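Local coordinates for protein ribulose bisphosphate carboxylase small chain (Galdieria sulphuraria, PDB 4F0H) that forms the small subunit of hexadecameric RuBisCO, whose large subunits carry the active sites that fix carbon dioxide onto ribulose bisphosphate, at residues T38-H42 / I125-T130; T15-I19 / I68-R72; M1-Q5 / E106-N110. One frame throughout, in Å; residues are numbered along the deposited sequence.

Interaction 1 of 3, residues T38-H42 / I125-T130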
loop_
_atom_site.group_PDB
_atom_site.type_symbol
_atom_site.label_atom_id
_atom_site.label_comp_id
_atom_site.label_asym_id
_atom_site.label_seq_id
_atom_site.Cartn_x
_atom_site.Cartn_y
_atom_site.Cartn_z
ATOM N N THR B 38 -28.151 27.313 -28.055
ATOM C CA THR B 38 -28.254 26.887 -26.664
ATOM C C THR B 38 -28.617 28.065 -25.812
ATOM O O THR B 38 -28.308 29.200 -26.177
ATOM C CB THR B 38 -26.924 26.323 -26.131
ATOM O OG1 THR B 38 -27.233 25.619 -24.926
ATOM C CG2 THR B 38 -25.961 27.449 -25.740
ATOM N N ASN B 39 -29.233 27.820 -24.657
ATOM C CA ASN B 39 -29.392 28.878 -23.654
ATOM C C ASN B 39 -28.805 28.423 -22.271
ATOM O O ASN B 39 -29.135 28.975 -21.259
ATOM C CB ASN B 39 -30.869 29.423 -23.525
ATOM C CG ASN B 39 -31.893 28.361 -23.060
ATOM O OD1 ASN B 39 -31.544 27.304 -22.584
ATOM N ND2 ASN B 39 -33.204 28.636 -23.308
ATOM N N ASP B 40 -27.934 27.408 -22.252
ATOM C CA ASP B 40 -27.040 27.223 -21.087
ATOM C C ASP B 40 -25.631 27.530 -21.616
ATOM O O ASP B 40 -25.016 26.691 -22.287
ATOM C CB ASP B 40 -27.154 25.814 -20.544
ATOM C CG ASP B 40 -26.066 25.483 -19.538
ATOM O OD1 ASP B 40 -25.319 26.380 -19.133
ATOM O OD2 ASP B 40 -25.974 24.326 -19.120
ATOM N N ILE B 41 -25.181 28.767 -21.443
ATOM C CA ILE B 41 -23.878 29.177 -22.066
ATOM C C ILE B 41 -22.575 28.674 -21.289
ATOM O O ILE B 41 -21.446 29.160 -21.490
ATOM C CB ILE B 41 -23.906 30.684 -22.441
ATOM C CG1 ILE B 41 -22.785 31.007 -23.447
ATOM C CG2 ILE B 41 -23.859 31.554 -21.186
ATOM C CD1 ILE B 41 -22.962 30.472 -24.813
ATOM N N HIS B 42 -22.743 27.708 -20.381
ATOM C CA HIS B 42 -21.578 27.158 -19.663
ATOM C C HIS B 42 -20.541 26.694 -20.704
ATOM O O HIS B 42 -20.883 26.042 -21.721
ATOM C CB HIS B 42 -22.021 25.966 -18.816
ATOM C CG HIS B 42 -21.012 25.539 -17.788
ATOM N ND1 HIS B 42 -19.861 24.823 -18.108
ATOM C CD2 HIS B 42 -20.970 25.749 -16.448
ATOM C CE1 HIS B 42 -19.168 24.594 -16.993
ATOM N NE2 HIS B 42 -19.829 25.137 -15.972
ATOM N N ILE B 125 -19.075 26.836 -11.700
ATOM C CA ILE B 125 -19.524 27.988 -12.398
ATOM C C ILE B 125 -20.923 27.662 -12.888
ATOM O O ILE B 125 -21.153 26.592 -13.421
ATOM C CB ILE B 125 -18.505 28.169 -13.566
ATOM C CG1 ILE B 125 -17.244 28.889 -13.001
ATOM C CG2 ILE B 125 -19.089 28.860 -14.800
ATOM C CD1 ILE B 125 -16.009 28.663 -13.902
ATOM N N GLN B 126 -21.848 28.600 -12.745
ATOM C CA GLN B 126 -23.235 28.357 -13.125
ATOM C C GLN B 126 -23.798 29.614 -13.797
ATOM O O GLN B 126 -23.725 30.699 -13.249
ATOM C CB GLN B 126 -24.091 28.111 -11.882
ATOM C CG GLN B 126 -25.577 27.776 -12.227
ATOM C CD GLN B 126 -25.790 26.261 -12.365
ATOM O OE1 GLN B 126 -25.229 25.535 -11.565
ATOM N NE2 GLN B 126 -26.577 25.772 -13.403
ATOM N N ALA B 127 -24.311 29.487 -15.012
ATOM C CA ALA B 127 -24.797 30.679 -15.659
ATOM C C ALA B 127 -26.060 31.167 -14.937
ATOM O O ALA B 127 -26.951 30.367 -14.633
ATOM C CB ALA B 127 -25.085 30.408 -17.162
ATOM N N TYR B 128 -26.178 32.476 -14.714
ATOM C CA TYR B 128 -27.362 32.958 -14.014
ATOM C C TYR B 128 -28.643 32.578 -14.704
ATOM O O TYR B 128 -29.616 32.230 -14.064
ATOM C CB TYR B 128 -27.278 34.489 -13.874
ATOM C CG TYR B 128 -26.305 34.811 -12.791
ATOM C CD1 TYR B 128 -25.081 35.439 -13.067
ATOM C CD2 TYR B 128 -26.582 34.431 -11.490
ATOM C CE1 TYR B 128 -24.190 35.707 -12.073
ATOM C CE2 TYR B 128 -25.662 34.720 -10.458
ATOM C CZ TYR B 128 -24.484 35.327 -10.753
ATOM O OH TYR B 128 -23.591 35.614 -9.714
ATOM N N GLU B 129 -28.678 32.607 -16.030
ATOM C CA GLU B 129 -29.979 32.287 -16.636
ATOM C C GLU B 129 -30.386 30.841 -16.338
ATOM O O GLU B 129 -31.538 30.496 -16.465
ATOM C CB GLU B 129 -29.997 32.600 -18.111
ATOM C CG GLU B 129 -29.979 34.124 -18.274
ATOM C CD GLU B 129 -31.281 34.753 -17.758
ATOM O OE1 GLU B 129 -32.394 34.363 -18.240
ATOM O OE2 GLU B 129 -31.185 35.623 -16.882
ATOM N N THR B 130 -29.451 29.981 -15.939
ATOM C CA THR B 130 -29.868 28.582 -15.766
ATOM C C THR B 130 -30.440 28.380 -14.375
ATOM O O THR B 130 -30.832 27.278 -14.046
ATOM C CB THR B 130 -28.701 27.584 -15.950
ATOM O OG1 THR B 130 -27.681 27.886 -14.995
ATOM C CG2 THR B 130 -28.126 27.674 -17.335
HETATM O O HOH W 1 -24.613 26.850 -16.486
HETATM O O HOH W 2 -18.425 24.439 -13.433
#
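Two waters bridge the loop 38-42 to segment 125-130, the end of strand 121-127 and the 3-10 turn after it. Water 1 donates to Asp40 OD1 (2.8 Å) and accepts from Ala127 N (3.0 Å); water 2 is hydrogen-bonded to His42 NE2 (3.0 Å) and accepts from Ile125 N, also at 3.0 Å. The loop is shaped by two successive side-chain turns: an ST turn, Asp40 N to Thr38 OG1 at 3.3 Å, and an Asx turn, His42 N to Asp40 OD1 at 3.2 Å. The His42 ring meets the strand edge-on, CD2 3.1 Å from Ile125 O, and its ND1 accepts from Arg44 N. Apolar contact is light, Ile41 CG2 lying 4.4 Å from Ala127 CB; separately, the methyl Thr130 CG2 sits 3.6 Å from the carboxylate oxygen Asp40 OD1. At the 3-10 turn, Ala127 O accepts from both Thr130 N (2.8 Å) and Thr130 OG1 (2.6 Å), and Gln126 NE2 donates to Thr130 OG1 at 2.9 Å. One neighbouring small subunit supplies both Arg113, salt-bridged to Asp40 OD2, and Tyr128, hydrogen-bonded to Thr130 O, consistent with the association of C-terminal beta hairpins between small subunits in red-type RuBisCO. Within the chain the contact joins the loop leaving strand 32-38 of the four-stranded sheet to strand 121-127 of the hairpin, with Phe109 of strand 109-115 touching Ile41, Ile125 and Ala127.

Interaction 2 of 3, residues T15-I19 / I68-R72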
loop_
_atom_site.group_PDB
_atom_site.type_symbol
_atom_site.label_atom_id
_atom_site.label_comp_id
_atom_site.label_asym_id
_atom_site.label_seq_id
_atom_site.Cartn_x
_atom_site.Cartn_y
_atom_site.Cartn_z
ATOM N N THR B 15 -21.733 40.831 -39.691
ATOM C CA THR B 15 -22.925 41.150 -40.502
ATOM C C THR B 15 -23.274 39.925 -41.331
ATOM O O THR B 15 -22.462 38.998 -41.413
ATOM C CB THR B 15 -22.646 42.284 -41.495
ATOM O OG1 THR B 15 -21.490 41.929 -42.252
ATOM C CG2 THR B 15 -22.380 43.603 -40.738
ATOM N N ASP B 16 -24.452 39.900 -41.956
ATOM C CA ASP B 16 -24.745 38.787 -42.858
ATOM C C ASP B 16 -23.776 38.676 -44.041
ATOM O O ASP B 16 -23.559 37.573 -44.553
ATOM C CB ASP B 16 -26.180 38.837 -43.394
ATOM C CG ASP B 16 -27.199 38.324 -42.400
ATOM O OD1 ASP B 16 -28.381 38.177 -42.788
ATOM O OD2 ASP B 16 -26.838 38.008 -41.260
ATOM N N GLU B 17 -23.231 39.798 -44.499
ATOM C CA GLU B 17 -22.199 39.803 -45.526
ATOM C C GLU B 17 -20.959 39.030 -45.035
ATOM O O GLU B 17 -20.464 38.163 -45.740
ATOM C CB GLU B 17 -21.828 41.232 -45.995
ATOM C CG GLU B 17 -23.014 42.009 -46.745
ATOM C CD GLU B 17 -24.268 42.262 -45.819
ATOM O OE1 GLU B 17 -25.429 42.136 -46.302
ATOM O OE2 GLU B 17 -24.101 42.570 -44.601
ATOM N N GLN B 18 -20.507 39.355 -43.814
ATOM C CA GLN B 18 -19.411 38.669 -43.160
ATOM C C GLN B 18 -19.663 37.168 -42.996
ATOM O O GLN B 18 -18.767 36.370 -43.295
ATOM C CB GLN B 18 -19.061 39.343 -41.834
ATOM C CG GLN B 18 -18.416 40.654 -42.098
ATOM C CD GLN B 18 -18.169 41.413 -40.848
ATOM O OE1 GLN B 18 -19.074 41.641 -40.047
ATOM N NE2 GLN B 18 -16.933 41.774 -40.637
ATOM N N ILE B 19 -20.891 36.787 -42.642
ATOM C CA ILE B 19 -21.168 35.407 -42.373
ATOM C C ILE B 19 -21.031 34.653 -43.704
ATOM O O ILE B 19 -20.388 33.589 -43.806
ATOM C CB ILE B 19 -22.550 35.257 -41.779
ATOM C CG1 ILE B 19 -22.501 35.764 -40.331
ATOM C CG2 ILE B 19 -22.984 33.799 -41.848
ATOM C CD1 ILE B 19 -23.775 35.870 -39.708
ATOM N N ILE B 68 -29.706 29.759 -41.128
ATOM C CA ILE B 68 -29.221 30.611 -40.026
ATOM C C ILE B 68 -30.317 31.613 -39.622
ATOM O O ILE B 68 -30.605 31.856 -38.436
ATOM C CB ILE B 68 -27.972 31.417 -40.451
ATOM C CG1 ILE B 68 -26.781 30.478 -40.728
ATOM C CG2 ILE B 68 -27.619 32.480 -39.395
ATOM C CD1 ILE B 68 -25.498 31.259 -41.041
ATOM N N ASN B 69 -30.962 32.165 -40.623
ATOM C CA ASN B 69 -31.997 33.149 -40.402
ATOM C C ASN B 69 -33.289 32.557 -39.894
ATOM O O ASN B 69 -33.947 33.129 -39.008
ATOM C CB ASN B 69 -32.128 34.048 -41.648
ATOM C CG ASN B 69 -31.071 35.151 -41.622
ATOM O OD1 ASN B 69 -30.944 35.801 -40.626
ATOM N ND2 ASN B 69 -30.253 35.274 -42.651
ATOM N N ALA B 70 -33.624 31.382 -40.416
ATOM C CA ALA B 70 -34.697 30.598 -39.846
ATOM C C ALA B 70 -34.397 30.284 -38.343
ATOM O O ALA B 70 -35.276 30.424 -37.457
ATOM C CB ALA B 70 -34.872 29.301 -40.672
ATOM N N CYS B 71 -33.148 29.899 -38.032
ATOM C CA CYS B 71 -32.843 29.621 -36.603
ATOM C C CYS B 71 -32.990 30.904 -35.736
ATOM O O CYS B 71 -33.609 30.867 -34.652
ATOM C CB CYS B 71 -31.488 28.999 -36.430
ATOM S SG CYS B 71 -31.234 28.400 -34.743
ATOM N N ARG B 72 -32.437 32.016 -36.210
ATOM C CA ARG B 72 -32.551 33.299 -35.494
ATOM C C ARG B 72 -33.997 33.673 -35.216
ATOM O O ARG B 72 -34.302 34.175 -34.129
ATOM C CB ARG B 72 -31.930 34.414 -36.314
ATOM C CG ARG B 72 -30.425 34.440 -36.213
ATOM C CD ARG B 72 -29.891 35.083 -37.440
ATOM N NE ARG B 72 -28.598 35.713 -37.227
ATOM C CZ ARG B 72 -27.887 36.290 -38.205
ATOM N NH1 ARG B 72 -28.374 36.374 -39.438
ATOM N NH2 ARG B 72 -26.688 36.826 -37.948
HETATM O O HOH W 3 -25.611 39.012 -39.180
#
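In the RuBisCO small-subunit fold, two helices against an antiparallel four-stranded sheet, helices 16-28 and 61-74 meet here through the first turn of one and a turn in the C-terminal half of the other. Their backbones stay well apart, with 9.5 Å between the CA atoms of Asp16 and Asn69 and 9.7 Å between those of Ile19 and Ile68, so side chains span the gap. The charged link is a salt bridge, Arg72 NH1 to Asp16 OD2 at 2.9 Å, with the carboxylate oxygen near the guanidinium plane. The amide of Asn69 joins the pair: Asn69 ND2 gives a weak hydrogen bond to Asp16 OD1 (3.5 Å), and Asn69 OD1 accepts from Arg72 NH1 at 2.9 Å, so that NH1 is shared between Asp16 OD2 and Asn69 OD1. The N terminus of helix 16-28 is closed by a capping box: Gln18 N donates to Thr15 OG1 (3.2 Å) and Thr15 N to Gln18 OE1 (2.8 Å). The apolar pair lies on the buried side, Ile19 CG2 3.7 Å from Ile68 CD1; Ile19 CD1 also makes a van der Waals contact with the guanidinium, 3.5 Å from Arg72 NH2. Both isoleucines rest on Val100 of strand 93-101, whose carbonyl takes a hydrogen bond from Arg72 NH2, and the two helices thereby pack together on the sheet. Water 3 bridges the ion pair, donating to Asp16 OD2 at 2.6 Å and accepting from Arg72 NH2 at 2.7 Å.

Interaction 3 of 3, residues M1-Q5 / E106-N110; sequences MRITQ and EPGFN
Segment 1-5 is an irregular, largely extended N-terminal arm, phi/psi -114/122° at Arg2 and -76/130° at Ile3, bent at Thr4 (-113/32°). Segment 106-110 runs through a loop, Glu106 (-105/109°) and Pro107 (-75/-23°), into the strand that starts at Phe109 (-131/139°). Gly108 adopts 98/-145°, where a CB would jam against the preceding carbonyl O and crowd Met1 CG; Gly108 CA lies 3.7 Å from Met1 CG. The backbones come closest at the chain's first residue, Met1 CA and Glu106 CA 5.6 Å apart, and diverge from there; Met1 N donates to Glu106 O at 2.9 Å. Water 4 accepts from Glu106 N (3.2 Å) and donates weakly to Met1 O (3.4 Å). Met1, chi1 52°, chi2 97°, chi3 81°, lays its thioether over the loop, SD 3.5 Å from Glu106 CG, and brings CE to the edge of the Phe109 ring, 4.4 Å from CD1. Ile3, chi1 and chi2 both m, places CG1 3.8 Å from Glu106 CG and CD1 3.6 Å from Phe109 CE1; Phe109 has chi1 m and chi2 95°. Glu106, chi1 t and chi2 p, folds back so that OE1 accepts from Gly108 N at 2.9 Å, while OE2 takes hydrogen bonds from Tyr79 and Tyr138. The arm is thus held against the base of a C-terminal beta hairpin, as in red-type RuBisCO small subunits. The large subunit packs on Met1, Ile3 and Phe109; Phe109 opens strand 109-115, antiparallel to strand 121-127, its ring touching Ile125 and Ala127 there.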
loop_
_atom_site.group_PDB
_atom_site.type_symbol
_atom_site.label_atom_id
_atom_site.label_comp_id
_atom_site.label_asym_id
_atom_site.label_seq_id
_atom_site.Cartn_x
_atom_site.Cartn_y
_atom_site.Cartn_z
ATOM N N MET B 1 -22.236 41.083 -19.509
ATOM C CA MET B 1 -20.959 40.690 -20.094
ATOM C C MET B 1 -21.127 40.062 -21.450
ATOM O O MET B 1 -22.228 39.786 -21.896
ATOM C CB MET B 1 -20.195 39.753 -19.172
ATOM C CG MET B 1 -21.035 38.584 -18.723
ATOM S SD MET B 1 -20.686 37.167 -19.761
ATOM C CE MET B 1 -19.173 36.629 -18.935
ATOM N N ARG B 2 -20.021 39.889 -22.141
ATOM C CA ARG B 2 -20.049 39.335 -23.481
ATOM C C ARG B 2 -19.343 38.005 -23.421
ATOM O O ARG B 2 -18.185 37.914 -22.979
ATOM C CB ARG B 2 -19.324 40.239 -24.446
ATOM C CG ARG B 2 -19.086 39.583 -25.826
ATOM C CD ARG B 2 -18.580 40.700 -26.764
ATOM N NE ARG B 2 -18.515 40.361 -28.187
ATOM C CZ ARG B 2 -19.504 40.456 -29.104
ATOM N NH1 ARG B 2 -20.733 40.889 -28.794
ATOM N NH2 ARG B 2 -19.265 40.111 -30.369
ATOM N N ILE B 3 -20.032 36.966 -23.796
ATOM C CA ILE B 3 -19.438 35.631 -23.718
ATOM C C ILE B 3 -18.432 35.461 -24.877
ATOM O O ILE B 3 -18.793 35.730 -26.026
ATOM C CB ILE B 3 -20.530 34.578 -23.892
ATOM C CG1 ILE B 3 -21.350 34.489 -22.619
ATOM C CG2 ILE B 3 -19.901 33.245 -24.272
ATOM C CD1 ILE B 3 -20.577 34.232 -21.430
ATOM N N THR B 4 -17.190 35.018 -24.616
ATOM C CA THR B 4 -16.253 34.977 -25.731
ATOM C C THR B 4 -15.820 33.594 -26.181
ATOM O O THR B 4 -14.718 33.441 -26.612
ATOM C CB THR B 4 -15.024 35.846 -25.468
ATOM O OG1 THR B 4 -14.394 35.416 -24.253
ATOM C CG2 THR B 4 -15.425 37.327 -25.348
ATOM N N GLN B 5 -16.698 32.588 -26.057
ATOM C CA GLN B 5 -16.605 31.354 -26.856
ATOM C C GLN B 5 -16.730 31.769 -28.328
ATOM O O GLN B 5 -17.380 32.765 -28.602
ATOM C CB GLN B 5 -17.794 30.460 -26.524
ATOM C CG GLN B 5 -17.668 29.852 -25.158
ATOM C CD GLN B 5 -18.926 29.193 -24.737
ATOM O OE1 GLN B 5 -19.595 28.511 -25.522
ATOM N NE2 GLN B 5 -19.272 29.376 -23.476
ATOM N N GLU B 106 -26.596 39.488 -21.542
ATOM C CA GLU B 106 -25.941 38.349 -20.854
ATOM C C GLU B 106 -25.560 38.702 -19.395
ATOM O O GLU B 106 -24.659 39.492 -19.181
ATOM C CB GLU B 106 -24.672 37.930 -21.591
ATOM C CG GLU B 106 -23.919 36.729 -20.889
ATOM C CD GLU B 106 -24.890 35.524 -20.665
ATOM O OE1 GLU B 106 -25.163 35.197 -19.502
ATOM O OE2 GLU B 106 -25.407 34.907 -21.634
ATOM N N PRO B 107 -26.249 38.134 -18.396
ATOM C CA PRO B 107 -25.857 38.414 -17.004
ATOM C C PRO B 107 -24.576 37.697 -16.537
ATOM O O PRO B 107 -23.949 38.167 -15.569
ATOM C CB PRO B 107 -27.038 37.902 -16.197
ATOM C CG PRO B 107 -27.496 36.726 -16.992
ATOM C CD PRO B 107 -27.411 37.249 -18.450
ATOM N N GLY B 108 -24.191 36.577 -17.186
ATOM C CA GLY B 108 -22.897 35.964 -16.853
ATOM C C GLY B 108 -23.058 34.804 -15.867
ATOM O O GLY B 108 -24.031 34.056 -15.939
ATOM N N PHE B 109 -22.080 34.644 -14.974
ATOM C CA PHE B 109 -21.886 33.393 -14.230
ATOM C C PHE B 109 -21.721 33.575 -12.756
ATOM O O PHE B 109 -21.081 34.486 -12.365
ATOM C CB PHE B 109 -20.636 32.651 -14.691
ATOM C CG PHE B 109 -20.751 32.088 -16.094
ATOM C CD1 PHE B 109 -20.263 32.792 -17.185
ATOM C CD2 PHE B 109 -21.347 30.869 -16.310
ATOM C CE1 PHE B 109 -20.361 32.256 -18.487
ATOM C CE2 PHE B 109 -21.439 30.346 -17.602
ATOM C CZ PHE B 109 -20.944 31.037 -18.691
ATOM N N ASN B 110 -22.327 32.705 -11.959
ATOM C CA ASN B 110 -22.067 32.660 -10.542
ATOM C C ASN B 110 -20.839 31.786 -10.339
ATOM O O ASN B 110 -20.724 30.787 -10.996
ATOM C CB ASN B 110 -23.271 32.078 -9.755
ATOM C CG ASN B 110 -23.133 32.326 -8.197
ATOM O OD1 ASN B 110 -22.274 33.134 -7.720
ATOM N ND2 ASN B 110 -23.948 31.645 -7.437
HETATM O O HOH W 4 -24.815 42.041 -22.093
#

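Overall arrangement
From the N terminus, the arm 1-5 waits for 106-110, so interaction 3 closes the longest loop, enclosing both helices and the four-stranded sheet. Within that loop lies interaction 2, where 15-19 meets 68-72 and joins the two helices. Segment 38-42 falls between those two halves and finds its partner only at 125-130, so interaction 1 crosses both others. Interactions 1 and 3 touch, their centres 9 Å apart, through the paired hairpin strands and the residues just beyond their ends, with probable hydrogen bonds Gln126 O to Asn110 N (2.8 Å) and Tyr128 N to Gly108 O (2.9 Å). Together they tie the hairpin to the body, while interaction 2 lies across the chain's centre from interaction 1.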